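Local coordinates for protein glycosyl hydrolase, family 38 (Enterococcus faecalis, PDB 5KBP) that probably hydrolyses alpha-mannosidic linkages as a metal-dependent glycosidase, at residues N720-N725 against E787-T792; S656-F661 against T729-G734; K538-N541 against L545-A548. All coordinates share one frame; numbering follows the deposited sequence.

Contact 1: N720-N725 against E787-T792; sequences NVHDQN and EERFAT
Asn720 meets Arg789 where the end of strand 718-722 comes up to the start of helix 789-799. Its amide oxygen OD1 lies 4.3 Å from Arg789 CD, a loose van der Waals approach, and the same OD1 also accepts a hydrogen bond from His722, two residues on along the strand. In that bond His722 ND1 is 2.7 Å from Asn720 OD1, and the donor arrives nearly along the C=O axis. ND2 of the same amide is hydrogen-bonded to Thr729 and His783, which pins the Asn720 group at both ends. His722 has CG between its own backbone N and carbonyl carbon (chi1 72°), and this turns one face of the ring to the arginine. Over that face comes the guanidinium of Arg789: NE is nearest, 3.3 Å from His722 CE1, and NH2 is 3.5 Å from His722 NE2. The two planes are only 17° apart, and no hydrogen bond joins the groups. A bend at chi3 (89°) turns the guanidinium over the imidazole, and NH1 goes on to a salt bridge with Glu688 of strand 686-690. The bond to Asn720 OD1 places a hydrogen on ND1 of His722. Because a cationic guanidinium lies against the ring, the imidazole would be expected to favour its neutral form, with Glu688 balancing the arginine's charge.

Contact 2: S656-F661 against T729-G734; sequences SNQLFF and TIFNEG
The large antiparallel sheet of the family 38 C-terminal domain carries this contact on the side facing helix 789-799, between strands 659-667 and 727-732, which are not direct neighbours: strand 772-783 runs between them. Across that strand, with Phe660 and Phe731 CA atoms 9.2 Å apart, side chains do most of the touching. Phe731 reaches over from its strand and turns its ring edge toward the face of Phe660 in an offset edge-to-face pair. The centroids are 5.8 Å apart and the planes stand at 72°; Phe660 CE2 and Phe731 CE2 come to 4.0 Å. With CG of Phe731 placed between backbone N and carbonyl carbon (chi1 54°), the ring is carried out over the intervening strand. The Gln658 side chain crosses that of Phe731 at about a right angle, with the amide plane 33° from the ring plane and Gln658 NE2 lying 3.8 Å from Phe731 CE1. That amide nitrogen is satisfied by the backbone oxygen of Gln795, which fixes the group beside the ring. Helix 789-799 closes over the aromatic pair, with Ala799 against both rings and Ala796 against Phe731, while strand 772-783 supplies the backbone partners of Leu659, Phe661 and Thr729.

Contact 3: K538-N541 against L545-A548; sequences KIEN and LTIA
The carboxylate of Glu540 is the flat group that meets Thr546, and both of its oxygens are engaged. Thr546 OG1 donates to Glu540 OE2 at 3.2 Å, reaching it on the anti side and 19° out of the carboxylate plane. The other oxygen, OE1, forms a salt bridge with Lys538 NZ at 3.5 Å, within its own segment. A fold at chi2 (-73°) swings the carboxylate back from the loop toward Thr546, and the lysine chain, bent at chi2 and chi4, curls round to meet it. The lysine charge would be expected to favour the ionised carboxylate. The backbones belong to the beta hairpin of strands 535-539 and 545-549, in the C-terminal domain. Lys538 and Thr546 form an antiparallel hydrogen-bonded pair: Thr546 N to Lys538 O is 2.9 Å, and Lys538 N to Thr546 O is 3.0 Å. Lys538 O also receives a CA-H...O contact from Leu545 CA at 3.5 Å. Ile539 and Leu545 form the next, non-hydrogen-bonded pair, on the face opposite Lys538 and Thr546. Their side chains lie side by side and point the same way, with Ile539 CG1 against Leu545 CD2 at 3.7 Å. That apolar face continues into the fold, where Ile539 packs on Tyr604 and Ile606 of strand 601-613, and Leu545 on Leu659 and Phe661.

How the contacts relate
From the N terminus, contact 3 comes first and closes the shortest loop, the short turn of a hairpin, residues 540-544. Contact 2 opens next at 656-661; before it closes at 729-734, contact 1 has opened at 720-725, and it closes only at 787-792, so the two cross. Both reach the same antiparallel sheet, contact 1 through strand 718-722 only, and Thr729 of contact 2 joins Thr792 of contact 1 through a probable hydrogen bond. Contact 3 belongs to another antiparallel sheet. It packs on contact 2, with Ile547 against Leu659 among the side chains that meet, tying sheet to sheet, but does not touch contact 1.

Contact 1: N720-N725 against E787-T792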
loop_
_atom_site.group_PDB
_atom_site.type_symbol
_atom_site.label_atom_id
_atom_site.label_comp_id
_atom_site.label_asym_id
_atom_site.label_seq_id
_atom_site.Cartn_x
_atom_site.Cartn_y
_atom_site.Cartn_z
ATOM N N ASN A 720 3.384 33.213 13.727
ATOM C CA ASN A 720 4.121 34.383 14.182
ATOM C C ASN A 720 3.316 35.173 15.203
ATOM O O ASN A 720 2.088 35.256 15.114
ATOM C CB ASN A 720 4.491 35.289 12.999
ATOM C CG ASN A 720 5.151 36.582 13.433
ATOM O OD1 ASN A 720 4.480 37.592 13.650
ATOM N ND2 ASN A 720 6.471 36.559 13.566
ATOM N N VAL A 721 4.025 35.752 16.171
ATOM C CA VAL A 721 3.461 36.671 17.153
ATOM C C VAL A 721 4.403 37.862 17.257
ATOM O O VAL A 721 5.604 37.685 17.485
ATOM C CB VAL A 721 3.276 36.004 18.530
ATOM C CG1 VAL A 721 3.036 37.054 19.603
ATOM C CG2 VAL A 721 2.128 35.006 18.490
ATOM N N HIS A 722 3.867 39.067 17.084
ATOM C CA HIS A 722 4.710 40.252 17.070
ATOM C C HIS A 722 3.908 41.471 17.500
ATOM O O HIS A 722 2.682 41.513 17.374
ATOM C CB HIS A 722 5.317 40.492 15.681
ATOM C CG HIS A 722 4.328 40.960 14.660
ATOM N ND1 HIS A 722 3.587 40.092 13.886
ATOM C CD2 HIS A 722 3.958 42.208 14.283
ATOM C CE1 HIS A 722 2.804 40.784 13.078
ATOM N NE2 HIS A 722 3.009 42.070 13.299
ATOM N N ASP A 723 4.629 42.467 18.018
ATOM C CA ASP A 723 4.059 43.787 18.254
ATOM C C ASP A 723 4.787 44.814 17.394
ATOM O O ASP A 723 5.336 44.469 16.342
ATOM C CB ASP A 723 4.124 44.167 19.739
ATOM C CG ASP A 723 5.519 44.020 20.330
ATOM O OD1 ASP A 723 6.505 43.981 19.565
ATOM O OD2 ASP A 723 5.629 43.951 21.573
ATOM N N GLN A 724 4.815 46.069 17.837
ATOM C CA GLN A 724 5.427 47.132 17.051
ATOM C C GLN A 724 6.948 47.154 17.143
ATOM O O GLN A 724 7.577 47.956 16.444
ATOM C CB GLN A 724 4.873 48.491 17.486
ATOM N N ASN A 725 7.557 46.304 17.970
ATOM C CA ASN A 725 8.998 46.383 18.184
ATOM C C ASN A 725 9.703 45.044 17.991
ATOM O O ASN A 725 10.851 45.009 17.537
ATOM C CB ASN A 725 9.295 46.924 19.585
ATOM C CG ASN A 725 8.931 48.389 19.733
ATOM O OD1 ASN A 725 9.687 49.272 19.328
ATOM N ND2 ASN A 725 7.770 48.656 20.322
ATOM N N GLU A 787 8.067 44.882 9.579
ATOM C CA GLU A 787 8.436 44.609 8.195
ATOM C C GLU A 787 9.468 43.495 8.083
ATOM O O GLU A 787 9.546 42.841 7.038
ATOM C CB GLU A 787 8.964 45.881 7.528
ATOM N N GLU A 788 10.255 43.262 9.137
ATOM C CA GLU A 788 11.239 42.186 9.129
ATOM C C GLU A 788 10.607 40.806 9.242
ATOM O O GLU A 788 11.310 39.808 9.049
ATOM C CB GLU A 788 12.241 42.375 10.271
ATOM C CG GLU A 788 13.031 43.672 10.216
ATOM C CD GLU A 788 14.045 43.778 11.341
ATOM O OE1 GLU A 788 14.133 42.833 12.153
ATOM O OE2 GLU A 788 14.753 44.804 11.414
ATOM N N ARG A 789 9.309 40.723 9.549
ATOM C CA ARG A 789 8.679 39.422 9.741
ATOM C C ARG A 789 8.592 38.638 8.439
ATOM O O ARG A 789 8.573 37.402 8.462
ATOM C CB ARG A 789 7.284 39.594 10.350
ATOM C CG ARG A 789 6.157 39.735 9.333
ATOM C CD ARG A 789 4.809 39.885 10.018
ATOM N NE ARG A 789 4.483 41.280 10.295
ATOM C CZ ARG A 789 3.534 41.959 9.661
ATOM N NH1 ARG A 789 2.814 41.366 8.720
ATOM N NH2 ARG A 789 3.300 43.227 9.970
ATOM N N PHE A 790 8.552 39.330 7.297
ATOM C CA PHE A 790 8.377 38.637 6.025
ATOM C C PHE A 790 9.647 37.915 5.594
ATOM O O PHE A 790 9.568 36.878 4.928
ATOM C CB PHE A 790 7.923 39.624 4.953
ATOM C CG PHE A 790 6.649 40.337 5.298
ATOM C CD1 PHE A 790 5.447 39.649 5.341
ATOM C CD2 PHE A 790 6.654 41.689 5.593
ATOM C CE1 PHE A 790 4.273 40.298 5.667
ATOM C CE2 PHE A 790 5.483 42.344 5.919
ATOM C CZ PHE A 790 4.292 41.648 5.957
ATOM N N ALA A 791 10.817 38.439 5.964
ATOM C CA ALA A 791 12.058 37.721 5.698
ATOM C C ALA A 791 12.096 36.402 6.459
ATOM O O ALA A 791 12.589 35.392 5.945
ATOM C CB ALA A 791 13.261 38.591 6.064
ATOM N N THR A 792 11.572 36.392 7.688
ATOM C CA THR A 792 11.509 35.155 8.459
ATOM C C THR A 792 10.537 34.161 7.840
ATOM O O THR A 792 10.700 32.948 8.011
ATOM C CB THR A 792 11.109 35.454 9.904
ATOM O OG1 THR A 792 9.735 35.864 9.949
ATOM C CG2 THR A 792 11.980 36.563 10.472
#

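Contact 2: S656-F661 against T729-G734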
loop_
_atom_site.group_PDB
_atom_site.type_symbol
_atom_site.label_atom_id
_atom_site.label_comp_id
_atom_site.label_asym_id
_atom_site.label_seq_id
_atom_site.Cartn_x
_atom_site.Cartn_y
_atom_site.Cartn_z
ATOM N N SER A 656 23.131 32.641 9.809
ATOM C CA SER A 656 21.676 32.656 9.837
ATOM C C SER A 656 21.189 32.866 11.262
ATOM O O SER A 656 21.811 32.392 12.216
ATOM C CB SER A 656 21.089 31.358 9.272
ATOM O OG SER A 656 19.681 31.327 9.430
ATOM N N ASN A 657 20.073 33.580 11.390
ATOM C CA ASN A 657 19.409 33.775 12.670
ATOM C C ASN A 657 18.424 32.659 12.991
ATOM O O ASN A 657 17.720 32.743 14.003
ATOM C CB ASN A 657 18.687 35.125 12.693
ATOM C CG ASN A 657 17.520 35.181 11.723
ATOM O OD1 ASN A 657 17.519 34.514 10.689
ATOM N ND2 ASN A 657 16.517 35.988 12.054
ATOM N N GLN A 658 18.355 31.628 12.153
ATOM C CA GLN A 658 17.424 30.528 12.367
ATOM C C GLN A 658 17.998 29.535 13.369
ATOM O O GLN A 658 19.125 29.055 13.207
ATOM C CB GLN A 658 17.116 29.822 11.047
ATOM C CG GLN A 658 16.270 30.633 10.082
ATOM C CD GLN A 658 15.840 29.824 8.876
ATOM O OE1 GLN A 658 16.656 29.161 8.236
ATOM N NE2 GLN A 658 14.551 29.868 8.564
ATOM N N LEU A 659 17.220 29.228 14.402
ATOM C CA LEU A 659 17.590 28.237 15.405
ATOM C C LEU A 659 16.779 26.976 15.130
ATOM O O LEU A 659 15.555 26.972 15.292
ATOM C CB LEU A 659 17.335 28.768 16.814
ATOM C CG LEU A 659 18.076 28.087 17.964
ATOM C CD1 LEU A 659 19.568 28.383 17.889
ATOM C CD2 LEU A 659 17.499 28.522 19.303
ATOM N N PHE A 660 17.457 25.913 14.707
ATOM C CA PHE A 660 16.789 24.691 14.279
ATOM C C PHE A 660 16.659 23.705 15.433
ATOM O O PHE A 660 17.559 23.582 16.268
ATOM C CB PHE A 660 17.552 24.043 13.123
ATOM C CG PHE A 660 17.516 24.841 11.851
ATOM C CD1 PHE A 660 18.446 25.841 11.617
ATOM C CD2 PHE A 660 16.554 24.590 10.888
ATOM C CE1 PHE A 660 18.415 26.576 10.444
ATOM C CE2 PHE A 660 16.517 25.320 9.717
ATOM C CZ PHE A 660 17.448 26.314 9.494
ATOM N N PHE A 661 15.530 23.000 15.467
ATOM C CA PHE A 661 15.257 21.992 16.480
ATOM C C PHE A 661 14.918 20.665 15.817
ATOM O O PHE A 661 14.325 20.625 14.735
ATOM C CB PHE A 661 14.102 22.415 17.395
ATOM C CG PHE A 661 14.261 23.788 17.973
ATOM C CD1 PHE A 661 15.290 24.065 18.857
ATOM C CD2 PHE A 661 13.375 24.800 17.643
ATOM C CE1 PHE A 661 15.438 25.330 19.393
ATOM C CE2 PHE A 661 13.518 26.067 18.177
ATOM C CZ PHE A 661 14.550 26.331 19.054
ATOM N N THR A 729 8.870 34.044 15.263
ATOM C CA THR A 729 8.325 33.158 14.244
ATOM C C THR A 729 8.755 31.730 14.544
ATOM O O THR A 729 9.936 31.475 14.803
ATOM C CB THR A 729 8.788 33.563 12.838
ATOM O OG1 THR A 729 8.328 34.885 12.537
ATOM C CG2 THR A 729 8.238 32.596 11.798
ATOM N N ILE A 730 7.798 30.806 14.513
ATOM C CA ILE A 730 8.045 29.388 14.749
ATOM C C ILE A 730 7.642 28.635 13.491
ATOM O O ILE A 730 6.461 28.628 13.122
ATOM C CB ILE A 730 7.268 28.865 15.967
ATOM C CG1 ILE A 730 7.598 29.688 17.215
ATOM C CG2 ILE A 730 7.567 27.393 16.198
ATOM C CD1 ILE A 730 9.048 29.619 17.621
ATOM N N PHE A 731 8.612 28.005 12.835
ATOM C CA PHE A 731 8.344 27.215 11.644
ATOM C C PHE A 731 8.485 25.730 11.955
ATOM O O PHE A 731 9.075 25.337 12.965
ATOM C CB PHE A 731 9.266 27.615 10.484
ATOM C CG PHE A 731 10.732 27.574 10.811
ATOM C CD1 PHE A 731 11.371 28.687 11.334
ATOM C CD2 PHE A 731 11.479 26.433 10.565
ATOM C CE1 PHE A 731 12.723 28.657 11.624
ATOM C CE2 PHE A 731 12.832 26.397 10.853
ATOM C CZ PHE A 731 13.455 27.511 11.381
ATOM N N ASN A 732 7.927 24.905 11.070
ATOM C CA ASN A 732 7.808 23.476 11.328
ATOM C C ASN A 732 7.733 22.727 10.004
ATOM O O ASN A 732 7.618 23.325 8.932
ATOM C CB ASN A 732 6.573 23.174 12.183
ATOM C CG ASN A 732 5.275 23.384 11.423
ATOM O OD1 ASN A 732 4.738 22.452 10.824
ATOM N ND2 ASN A 732 4.768 24.612 11.440
ATOM N N GLU A 733 7.793 21.398 10.101
ATOM C CA GLU A 733 7.627 20.500 8.958
ATOM C C GLU A 733 6.589 19.449 9.341
ATOM O O GLU A 733 6.919 18.451 9.988
ATOM C CB GLU A 733 8.947 19.847 8.561
ATOM C CG GLU A 733 10.033 20.818 8.139
ATOM C CD GLU A 733 11.284 20.109 7.668
ATOM O OE1 GLU A 733 11.218 18.884 7.434
ATOM O OE2 GLU A 733 12.334 20.772 7.531
ATOM N N GLY A 734 5.340 19.671 8.942
ATOM C CA GLY A 734 4.288 18.711 9.204
ATOM C C GLY A 734 3.661 18.793 10.576
ATOM O O GLY A 734 2.867 17.914 10.930
#

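Contact 3: K538-N541 against L545-A548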
loop_
_atom_site.group_PDB
_atom_site.type_symbol
_atom_site.label_atom_id
_atom_site.label_comp_id
_atom_site.label_asym_id
_atom_site.label_seq_id
_atom_site.Cartn_x
_atom_site.Cartn_y
_atom_site.Cartn_z
ATOM N N LYS A 538 21.342 30.615 25.493
ATOM C CA LYS A 538 21.719 29.938 26.725
ATOM C C LYS A 538 20.769 28.771 26.942
ATOM O O LYS A 538 19.549 28.934 26.841
ATOM C CB LYS A 538 21.677 30.892 27.924
ATOM C CG LYS A 538 21.727 30.204 29.291
ATOM C CD LYS A 538 23.013 29.413 29.488
ATOM C CE LYS A 538 23.044 28.713 30.840
ATOM N NZ LYS A 538 23.034 29.680 31.972
ATOM N N ILE A 539 21.326 27.599 27.225
ATOM C CA ILE A 539 20.548 26.402 27.516
ATOM C C ILE A 539 20.632 26.160 29.017
ATOM O O ILE A 539 21.688 25.783 29.539
ATOM C CB ILE A 539 21.046 25.185 26.725
ATOM C CG1 ILE A 539 21.027 25.489 25.226
ATOM C CG2 ILE A 539 20.192 23.964 27.034
ATOM C CD1 ILE A 539 21.392 24.311 24.360
ATOM N N GLU A 540 19.521 26.383 29.712
ATOM C CA GLU A 540 19.478 26.233 31.156
ATOM C C GLU A 540 19.478 24.756 31.547
ATOM O O GLU A 540 19.171 23.872 30.742
ATOM C CB GLU A 540 18.237 26.921 31.728
ATOM C CG GLU A 540 17.976 28.314 31.171
ATOM C CD GLU A 540 18.948 29.353 31.694
ATOM O OE1 GLU A 540 19.647 29.071 32.690
ATOM O OE2 GLU A 540 19.010 30.455 31.110
ATOM N N ASN A 541 19.831 24.497 32.810
ATOM C CA ASN A 541 19.680 23.155 33.364
ATOM C C ASN A 541 18.236 22.682 33.298
ATOM O O ASN A 541 17.985 21.472 33.300
ATOM C CB ASN A 541 20.177 23.126 34.809
ATOM C CG ASN A 541 21.604 23.619 34.945
ATOM O OD1 ASN A 541 22.457 23.323 34.108
ATOM N ND2 ASN A 541 21.869 24.382 35.998
ATOM N N LEU A 545 15.285 27.381 26.757
ATOM C CA LEU A 545 16.207 28.279 26.079
ATOM C C LEU A 545 15.954 29.719 26.505
ATOM O O LEU A 545 14.804 30.142 26.652
ATOM C CB LEU A 545 16.071 28.163 24.560
ATOM C CG LEU A 545 16.175 26.761 23.958
ATOM C CD1 LEU A 545 16.137 26.839 22.444
ATOM C CD2 LEU A 545 17.435 26.059 24.434
ATOM N N THR A 546 17.040 30.464 26.700
ATOM C CA THR A 546 16.991 31.906 26.922
ATOM C C THR A 546 17.768 32.568 25.791
ATOM O O THR A 546 18.999 32.478 25.742
ATOM C CB THR A 546 17.571 32.282 28.286
ATOM O OG1 THR A 546 16.738 31.748 29.322
ATOM C CG2 THR A 546 17.646 33.797 28.432
ATOM N N ILE A 547 17.049 33.222 24.883
ATOM C CA ILE A 547 17.629 33.791 23.673
ATOM C C ILE A 547 17.663 35.306 23.805
ATOM O O ILE A 547 16.745 35.912 24.370
ATOM C CB ILE A 547 16.842 33.371 22.416
ATOM C CG1 ILE A 547 16.407 31.907 22.517
ATOM C CG2 ILE A 547 17.679 33.586 21.166
ATOM C CD1 ILE A 547 17.549 30.924 22.558
ATOM N N ALA A 548 18.722 35.915 23.280
ATOM C CA ALA A 548 18.869 37.365 23.248
ATOM C C ALA A 548 19.050 37.801 21.801
ATOM O O ALA A 548 20.003 37.378 21.138
ATOM C CB ALA A 548 20.051 37.822 24.105
#